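Local atomic coordinates of homoserine kinase (Cytophaga hutchinsonii, PDB entry 4P52), a protein that probably catalyses the ATP-dependent phosphorylation of homoserine to O-phosphohomoserine, a step on the route to threonine. Residues T196-H201 with K307-I312; K268-D273 with G302-K307. All blocks are in the same frame, centred on the assembly; numbering follows the deposited sequence.

Contact 1: residues T196-H201 with K307-I312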
ATOM      1  N   THR A 196      21.170  -7.120  -1.295  1.00 24.30           N
ATOM      2  CA  THR A 196      22.171  -7.737  -2.120  1.00 23.80           C
ATOM      3  C   THR A 196      21.670  -7.606  -3.534  1.00 23.99           C
ATOM      4  O   THR A 196      20.562  -8.053  -3.829  1.00 24.15           O
ATOM      5  CB  THR A 196      22.384  -9.218  -1.772  1.00 24.16           C
ATOM      6  OG1 THR A 196      22.675  -9.344  -0.375  1.00 24.80           O
ATOM      7  CG2 THR A 196      23.563  -9.768  -2.560  1.00 23.77           C
ATOM      8  N   ILE A 197      22.473  -6.964  -4.388  1.00 24.56           N
ATOM      9  CA  ILE A 197      22.205  -6.840  -5.823  1.00 24.83           C
ATOM     10  C   ILE A 197      23.154  -7.763  -6.592  1.00 25.85           C
ATOM     11  O   ILE A 197      24.372  -7.751  -6.359  1.00 27.63           O
ATOM     12  CB  ILE A 197      22.496  -5.417  -6.384  1.00 26.10           C
ATOM     13  CG1 ILE A 197      21.752  -4.299  -5.656  1.00 25.86           C
ATOM     14  CG2 ILE A 197      22.106  -5.331  -7.847  1.00 28.21           C
ATOM     15  CD1 ILE A 197      20.364  -4.666  -5.246  1.00 26.22           C
ATOM     16  N   ILE A 198      22.598  -8.559  -7.500  1.00 23.78           N
ATOM     17  CA  ILE A 198      23.405  -9.288  -8.460  1.00 23.23           C
ATOM     18  C   ILE A 198      23.054  -8.846  -9.886  1.00 24.02           C
ATOM     19  O   ILE A 198      21.865  -8.818 -10.290  1.00 23.76           O
ATOM     20  CB  ILE A 198      23.331 -10.823  -8.283  1.00 22.00           C
ATOM     21  CG1 ILE A 198      24.344 -11.501  -9.209  1.00 21.96           C
ATOM     22  CG2 ILE A 198      21.917 -11.376  -8.450  1.00 20.08           C
ATOM     23  CD1 ILE A 198      24.809 -12.843  -8.671  1.00 22.60           C
ATOM     24  N   HIS A 199      24.093  -8.482 -10.633  1.00 23.29           N
ATOM     25  CA  HIS A 199      23.919  -8.111 -11.999  1.00 23.20           C
ATOM     26  C   HIS A 199      24.594  -9.121 -12.938  1.00 24.05           C
ATOM     27  O   HIS A 199      25.825  -9.140 -13.036  1.00 23.84           O
ATOM     28  CB  HIS A 199      24.461  -6.723 -12.259  1.00 24.60           C
ATOM     29  CG  HIS A 199      24.529  -6.403 -13.708  1.00 28.20           C
ATOM     30  ND1 HIS A 199      25.727  -6.300 -14.391  1.00 32.38           N
ATOM     31  CD2 HIS A 199      23.547  -6.286 -14.634  1.00 28.94           C
ATOM     32  CE1 HIS A 199      25.474  -6.090 -15.671  1.00 33.16           C
ATOM     33  NE2 HIS A 199      24.159  -6.065 -15.844  1.00 32.09           N
ATOM     34  N   PRO A 200      23.783  -9.928 -13.668  1.00 24.46           N
ATOM     35  CA  PRO A 200      24.322 -10.900 -14.616  1.00 25.61           C
ATOM     36  C   PRO A 200      24.874 -10.238 -15.879  1.00 27.12           C
ATOM     37  O   PRO A 200      24.335  -9.242 -16.347  1.00 27.88           O
ATOM     38  CB  PRO A 200      23.102 -11.749 -14.953  1.00 26.18           C
ATOM     39  CG  PRO A 200      21.943 -10.793 -14.850  1.00 24.53           C
ATOM     40  CD  PRO A 200      22.305  -9.853 -13.736  1.00 23.85           C
ATOM     41  N   HIS A 201      25.941 -10.786 -16.435  1.00 29.06           N
ATOM     42  CA  HIS A 201      26.546 -10.206 -17.647  1.00 30.28           C
ATOM     43  C   HIS A 201      25.843 -10.660 -18.920  1.00 32.42           C
ATOM     44  O   HIS A 201      26.381 -11.403 -19.731  1.00 35.25           O
ATOM     45  CB  HIS A 201      28.036 -10.495 -17.696  1.00 30.10           C
ATOM     46  CG  HIS A 201      28.802  -9.840 -16.589  1.00 30.78           C
ATOM     47  ND1 HIS A 201      30.077 -10.230 -16.229  1.00 32.44           N
ATOM     48  CD2 HIS A 201      28.473  -8.817 -15.763  1.00 29.27           C
ATOM     49  CE1 HIS A 201      30.503  -9.471 -15.233  1.00 31.65           C
ATOM     50  NE2 HIS A 201      29.550  -8.605 -14.936  1.00 31.07           N
ATOM     51  N   LYS A 307      26.513 -18.215  -7.376  1.00 31.24           N
ATOM     52  CA  LYS A 307      26.686 -19.622  -7.683  1.00 32.71           C
ATOM     53  C   LYS A 307      25.590 -20.106  -8.653  1.00 32.92           C
ATOM     54  O   LYS A 307      25.841 -20.972  -9.498  1.00 33.88           O
ATOM     55  CB  LYS A 307      26.707 -20.416  -6.377  1.00 35.15           C
ATOM     56  CG  LYS A 307      27.119 -21.857  -6.499  1.00 39.98           C
ATOM     57  CD  LYS A 307      26.380 -22.736  -5.497  1.00 45.36           C
ATOM     58  CE  LYS A 307      27.093 -24.077  -5.288  1.00 51.05           C
ATOM     59  NZ  LYS A 307      26.308 -25.035  -4.453  1.00 53.33           N
ATOM     60  N   GLY A 308      24.383 -19.536  -8.544  1.00 31.06           N
ATOM     61  CA  GLY A 308      23.304 -19.784  -9.514  1.00 29.30           C
ATOM     62  C   GLY A 308      23.672 -19.359 -10.935  1.00 29.35           C
ATOM     63  O   GLY A 308      23.498 -20.123 -11.866  1.00 32.63           O
ATOM     64  N   PHE A 309      24.210 -18.163 -11.114  1.00 26.67           N
ATOM     65  CA  PHE A 309      24.565 -17.726 -12.459  1.00 26.60           C
ATOM     66  C   PHE A 309      25.811 -18.406 -13.001  1.00 28.99           C
ATOM     67  O   PHE A 309      25.907 -18.620 -14.203  1.00 30.51           O
ATOM     68  CB  PHE A 309      24.750 -16.211 -12.534  1.00 24.27           C
ATOM     69  CG  PHE A 309      23.469 -15.436 -12.590  1.00 22.71           C
ATOM     70  CD1 PHE A 309      22.564 -15.630 -13.609  1.00 22.52           C
ATOM     71  CD2 PHE A 309      23.182 -14.469 -11.633  1.00 22.35           C
ATOM     72  CE1 PHE A 309      21.381 -14.897 -13.662  1.00 21.88           C
ATOM     73  CE2 PHE A 309      22.007 -13.715 -11.698  1.00 21.53           C
ATOM     74  CZ  PHE A 309      21.103 -13.931 -12.717  1.00 20.96           C
ATOM     75  N   ASP A 310      26.774 -18.709 -12.132  1.00 29.24           N
ATOM     76  CA  ASP A 310      27.959 -19.432 -12.540  1.00 30.90           C
ATOM     77  C   ASP A 310      27.584 -20.793 -13.068  1.00 30.73           C
ATOM     78  O   ASP A 310      28.230 -21.283 -13.985  1.00 32.31           O
ATOM     79  CB  ASP A 310      28.950 -19.606 -11.394  1.00 34.42           C
ATOM     80  CG  ASP A 310      29.578 -18.296 -10.960  1.00 39.52           C
ATOM     81  OD1 ASP A 310      29.325 -17.268 -11.609  1.00 42.81           O
ATOM     82  OD2 ASP A 310      30.319 -18.273  -9.954  1.00 42.69           O
ATOM     83  N   ALA A 311      26.539 -21.406 -12.509  1.00 29.32           N
ATOM     84  CA  ALA A 311      26.191 -22.785 -12.884  1.00 29.25           C
ATOM     85  C   ALA A 311      25.581 -22.827 -14.295  1.00 29.68           C
ATOM     86  O   ALA A 311      25.419 -23.905 -14.883  1.00 30.93           O
ATOM     87  CB  ALA A 311      25.239 -23.392 -11.865  1.00 27.87           C
ATOM     88  N   ILE A 312      25.205 -21.657 -14.824  1.00 27.49           N
ATOM     89  CA  ILE A 312      24.780 -21.572 -16.205  1.00 26.34           C
ATOM     90  C   ILE A 312      25.737 -20.730 -17.041  1.00 26.67           C
ATOM     91  O   ILE A 312      25.411 -20.318 -18.137  1.00 26.46           O
ATOM     92  CB  ILE A 312      23.300 -21.159 -16.331  1.00 24.83           C
ATOM     93  CG1 ILE A 312      23.053 -19.741 -15.791  1.00 23.26           C
ATOM     94  CG2 ILE A 312      22.409 -22.228 -15.701  1.00 24.25           C
ATOM     95  CD1 ILE A 312      21.667 -19.229 -16.107  1.00 22.24           C
TER
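Pro-200 and Ile-198, two residues apart on one face of strand 194-200, receive the ring of Phe-309 from the last part of helix 295-310. Pro-200 comes over a face of the ring: its CB lies 3.8 Å from the centroid of the Phe-309 ring and 15° off the normal, a CH-pi contact displaced toward the rim, where Pro-200 CB is 3.7 Å from Phe-309 CZ. Ile-198 works at the edge instead. Its CD1 lies 3.8 Å from Phe-309 CD2, while its CG2 is 4.0 Å from Phe-309 CE2, so both branches of the isoleucine meet the same CD2-CE2 edge of the ring, close to its plane. Phe-309 is aimed at the strand by a first torsion of -78°, which sets CG beside the backbone N and anti to the carbonyl carbon. The contact is wholly apolar and buried. With an alanine here in place of Phe-309, Pro-200 CB would probably lose the aromatic face it rests on and a gap would open beside Ile-198. Farther out, Ile-288 of strand 288-292 touches both Ile-198 and Phe-309, so the ring packs on strands 194-200 and 288-292 of the antiparallel sheet, while Ile-198 also meets Ser-316 and Val-318 of strand 316-322.

Contact 2: residues K268-D273 with G302-K307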
ATOM      1  N   LYS A 268      16.567 -17.075  -7.580  1.00 26.29           N
ATOM      2  CA  LYS A 268      15.637 -16.635  -6.551  1.00 27.37           C
ATOM      3  C   LYS A 268      15.581 -17.674  -5.439  1.00 30.11           C
ATOM      4  O   LYS A 268      15.671 -17.345  -4.246  1.00 31.15           O
ATOM      5  CB  LYS A 268      14.254 -16.431  -7.142  1.00 29.23           C
ATOM      6  CG  LYS A 268      13.346 -15.527  -6.330  1.00 30.72           C
ATOM      7  CD  LYS A 268      11.946 -16.084  -6.304  1.00 31.98           C
ATOM      8  CE  LYS A 268      11.021 -15.220  -5.467  1.00 32.97           C
ATOM      9  NZ  LYS A 268      10.154 -14.475  -6.401  1.00 34.74           N
ATOM     10  N   LYS A 269      15.478 -18.937  -5.837  1.00 31.28           N
ATOM     11  CA  LYS A 269      15.426 -20.022  -4.886  1.00 32.91           C
ATOM     12  C   LYS A 269      16.694 -20.081  -4.069  1.00 32.60           C
ATOM     13  O   LYS A 269      16.647 -20.354  -2.874  1.00 35.55           O
ATOM     14  CB  LYS A 269      15.214 -21.352  -5.584  1.00 37.10           C
ATOM     15  CG  LYS A 269      14.712 -22.418  -4.629  1.00 43.00           C
ATOM     16  CD  LYS A 269      14.797 -23.796  -5.248  1.00 49.33           C
ATOM     17  CE  LYS A 269      14.858 -24.862  -4.166  1.00 55.76           C
ATOM     18  NZ  LYS A 269      15.236 -26.139  -4.830  1.00 60.14           N
ATOM     19  N   ALA A 270      17.831 -19.823  -4.700  1.00 30.05           N
ATOM     20  CA  ALA A 270      19.087 -19.853  -3.972  1.00 29.27           C
ATOM     21  C   ALA A 270      19.141 -18.708  -2.926  1.00 28.44           C
ATOM     22  O   ALA A 270      19.599 -18.904  -1.806  1.00 29.61           O
ATOM     23  CB  ALA A 270      20.270 -19.809  -4.942  1.00 28.70           C
ATOM     24  N   ALA A 271      18.644 -17.530  -3.281  1.00 26.31           N
ATOM     25  CA  ALA A 271      18.591 -16.430  -2.341  1.00 25.44           C
ATOM     26  C   ALA A 271      17.661 -16.755  -1.179  1.00 27.06           C
ATOM     27  O   ALA A 271      18.000 -16.501  -0.021  1.00 27.96           O
ATOM     28  CB  ALA A 271      18.160 -15.145  -3.022  1.00 23.65           C
ATOM     29  N   LEU A 272      16.491 -17.315  -1.471  1.00 27.65           N
ATOM     30  CA  LEU A 272      15.556 -17.658  -0.397  1.00 29.07           C
ATOM     31  C   LEU A 272      16.110 -18.774   0.476  1.00 30.55           C
ATOM     32  O   LEU A 272      16.047 -18.661   1.695  1.00 31.94           O
ATOM     33  CB  LEU A 272      14.170 -18.018  -0.926  1.00 29.92           C
ATOM     34  CG  LEU A 272      13.404 -16.848  -1.534  1.00 29.67           C
ATOM     35  CD1 LEU A 272      12.146 -17.387  -2.195  1.00 30.29           C
ATOM     36  CD2 LEU A 272      13.060 -15.787  -0.499  1.00 29.60           C
ATOM     37  N   ASP A 273      16.702 -19.812  -0.120  1.00 30.88           N
ATOM     38  CA  ASP A 273      17.391 -20.846   0.701  1.00 32.87           C
ATOM     39  C   ASP A 273      18.561 -20.273   1.512  1.00 31.23           C
ATOM     40  O   ASP A 273      18.871 -20.799   2.557  1.00 31.23           O
ATOM     41  CB  ASP A 273      17.860 -22.056  -0.108  1.00 37.39           C
ATOM     42  CG  ASP A 273      16.714 -22.784  -0.826  1.00 48.20           C
ATOM     43  OD1 ASP A 273      15.524 -22.504  -0.534  1.00 53.92           O
ATOM     44  OD2 ASP A 273      16.991 -23.637  -1.713  1.00 53.43           O
ATOM     45  N   GLY A 302      24.462 -13.214  -1.521  1.00 24.87           N
ATOM     46  CA  GLY A 302      25.201 -12.835  -2.705  1.00 25.09           C
ATOM     47  C   GLY A 302      25.995 -13.986  -3.266  1.00 26.70           C
ATOM     48  O   GLY A 302      25.969 -14.216  -4.469  1.00 27.16           O
ATOM     49  N   GLN A 303      26.682 -14.720  -2.396  1.00 28.12           N
ATOM     50  CA  GLN A 303      27.419 -15.906  -2.797  1.00 30.52           C
ATOM     51  C   GLN A 303      26.553 -16.999  -3.414  1.00 30.46           C
ATOM     52  O   GLN A 303      26.999 -17.687  -4.348  1.00 32.34           O
ATOM     53  CB  GLN A 303      28.291 -16.453  -1.662  1.00 35.04           C
ATOM     54  CG  GLN A 303      29.595 -15.674  -1.473  1.00 43.20           C
ATOM     55  CD  GLN A 303      30.247 -15.210  -2.814  1.00 51.62           C
ATOM     56  OE1 GLN A 303      29.949 -14.092  -3.336  1.00 52.13           O
ATOM     57  NE2 GLN A 303      31.125 -16.071  -3.387  1.00 49.47           N
ATOM     58  N   ALA A 304      25.332 -17.171  -2.919  1.00 28.81           N
ATOM     59  CA  ALA A 304      24.459 -18.213  -3.464  1.00 29.18           C
ATOM     60  C   ALA A 304      23.833 -17.816  -4.817  1.00 29.79           C
ATOM     61  O   ALA A 304      23.643 -18.659  -5.703  1.00 30.55           O
ATOM     62  CB  ALA A 304      23.397 -18.618  -2.452  1.00 28.06           C
HETATM   63  N   MSE A 305      23.540 -16.531  -4.983  1.00 29.34           N
HETATM   64  CA  MSE A 305      23.056 -16.024  -6.261  1.00 30.49           C
HETATM   65  C   MSE A 305      24.159 -16.107  -7.304  1.00 29.95           C
HETATM   66  O   MSE A 305      23.919 -16.598  -8.409  1.00 29.24           O
HETATM   67  CB  MSE A 305      22.468 -14.627  -6.135  1.00 32.39           C
HETATM   68  CG  MSE A 305      21.233 -14.599  -5.237  1.00 38.32           C
HETATM   69 SE   MSE A 305      20.368 -12.801  -5.307  1.00 53.54          SE
HETATM   70  CE  MSE A 305      21.719 -11.639  -4.469  1.00 43.49           C
ATOM     71  N   LYS A 306      25.371 -15.658  -6.966  1.00 29.68           N
ATOM     72  CA  LYS A 306      26.536 -15.831  -7.845  1.00 30.62           C
ATOM     73  C   LYS A 306      26.698 -17.284  -8.299  1.00 32.13           C
ATOM     74  O   LYS A 306      26.966 -17.556  -9.473  1.00 34.11           O
ATOM     75  CB  LYS A 306      27.822 -15.350  -7.168  1.00 31.97           C
ATOM     76  CG  LYS A 306      29.111 -15.704  -7.917  1.00 33.97           C
ATOM     77  CD  LYS A 306      30.379 -15.236  -7.203  1.00 35.12           C
ATOM     78  CE  LYS A 306      30.459 -13.711  -7.080  1.00 36.68           C
ATOM     79  NZ  LYS A 306      30.381 -12.924  -8.360  1.00 37.55           N
ATOM     80  N   LYS A 307      26.513 -18.215  -7.376  1.00 31.24           N
ATOM     81  CA  LYS A 307      26.686 -19.622  -7.683  1.00 32.71           C
ATOM     82  C   LYS A 307      25.590 -20.106  -8.653  1.00 32.92           C
ATOM     83  O   LYS A 307      25.841 -20.972  -9.498  1.00 33.88           O
ATOM     84  CB  LYS A 307      26.707 -20.416  -6.377  1.00 35.15           C
ATOM     85  CG  LYS A 307      27.119 -21.857  -6.499  1.00 39.98           C
ATOM     86  CD  LYS A 307      26.380 -22.736  -5.497  1.00 45.36           C
ATOM     87  CE  LYS A 307      27.093 -24.077  -5.288  1.00 51.05           C
ATOM     88  NZ  LYS A 307      26.308 -25.035  -4.453  1.00 53.33           N
TER
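Met-305, a selenomethionine, starts out with CG anti to its own carbonyl carbon (chi1 -63°), extends through chi2, and bends at chi3 (-66°); along this path CG and SE both come to rest against Ala-271. The pair belongs to the ferredoxin-like alpha/beta fold of the C-terminal GHMP kinase domain, in which helices 264-273 and 295-310 pack against each other, and Met-305 of the second touches the four-stranded antiparallel sheet. Ala-271 offers just a methyl: its CB is 3.8 Å from Met-305 CG and 3.9 Å from Met-305 SE, so it is the middle of the long side chain that lies along it. The end of the Met-305 side chain, SE and CE, meets Thr-196 and Ile-198 of strand 194-200. Small residues let the helices approach closely, with the CA atoms of Ala-270 and Ala-304 5.6 Å apart. Lys-268, whose side chain starts away from the other helix, forms a salt bridge with Glu-254 through NZ. Between the helices, the two alanine methyls lie 4.2 Å apart, CB of Ala-270 to CB of Ala-304. Each also faces the other residue's backbone: Ala-270 CB is 3.6 Å from Ala-304 O, and Ala-304 CB is 3.9 Å from Ala-270 O.

Of the segments involved, strand 194-200 is the first met along the chain from the N terminus, and it supplies one side of contact 1. The chain then runs through several helices to helix 264-273, which opens contact 2, and on through strands 278-281 and 288-292 into helix 295-310. That helix closes contact 2 with residues 302-307 and, immediately afterwards, contact 1 with 307-312, so the shorter loop lies wholly within the longer one and Lys-307 belongs to both. Their centres are about 8 Å apart; Thr-196 CG2 also packs on Gly-302, and Ile-198 CD1 on the backbone at Met-305 and Lys-306. Helix 295-310 thus joins the inner strand 194-200 to helix 264-273.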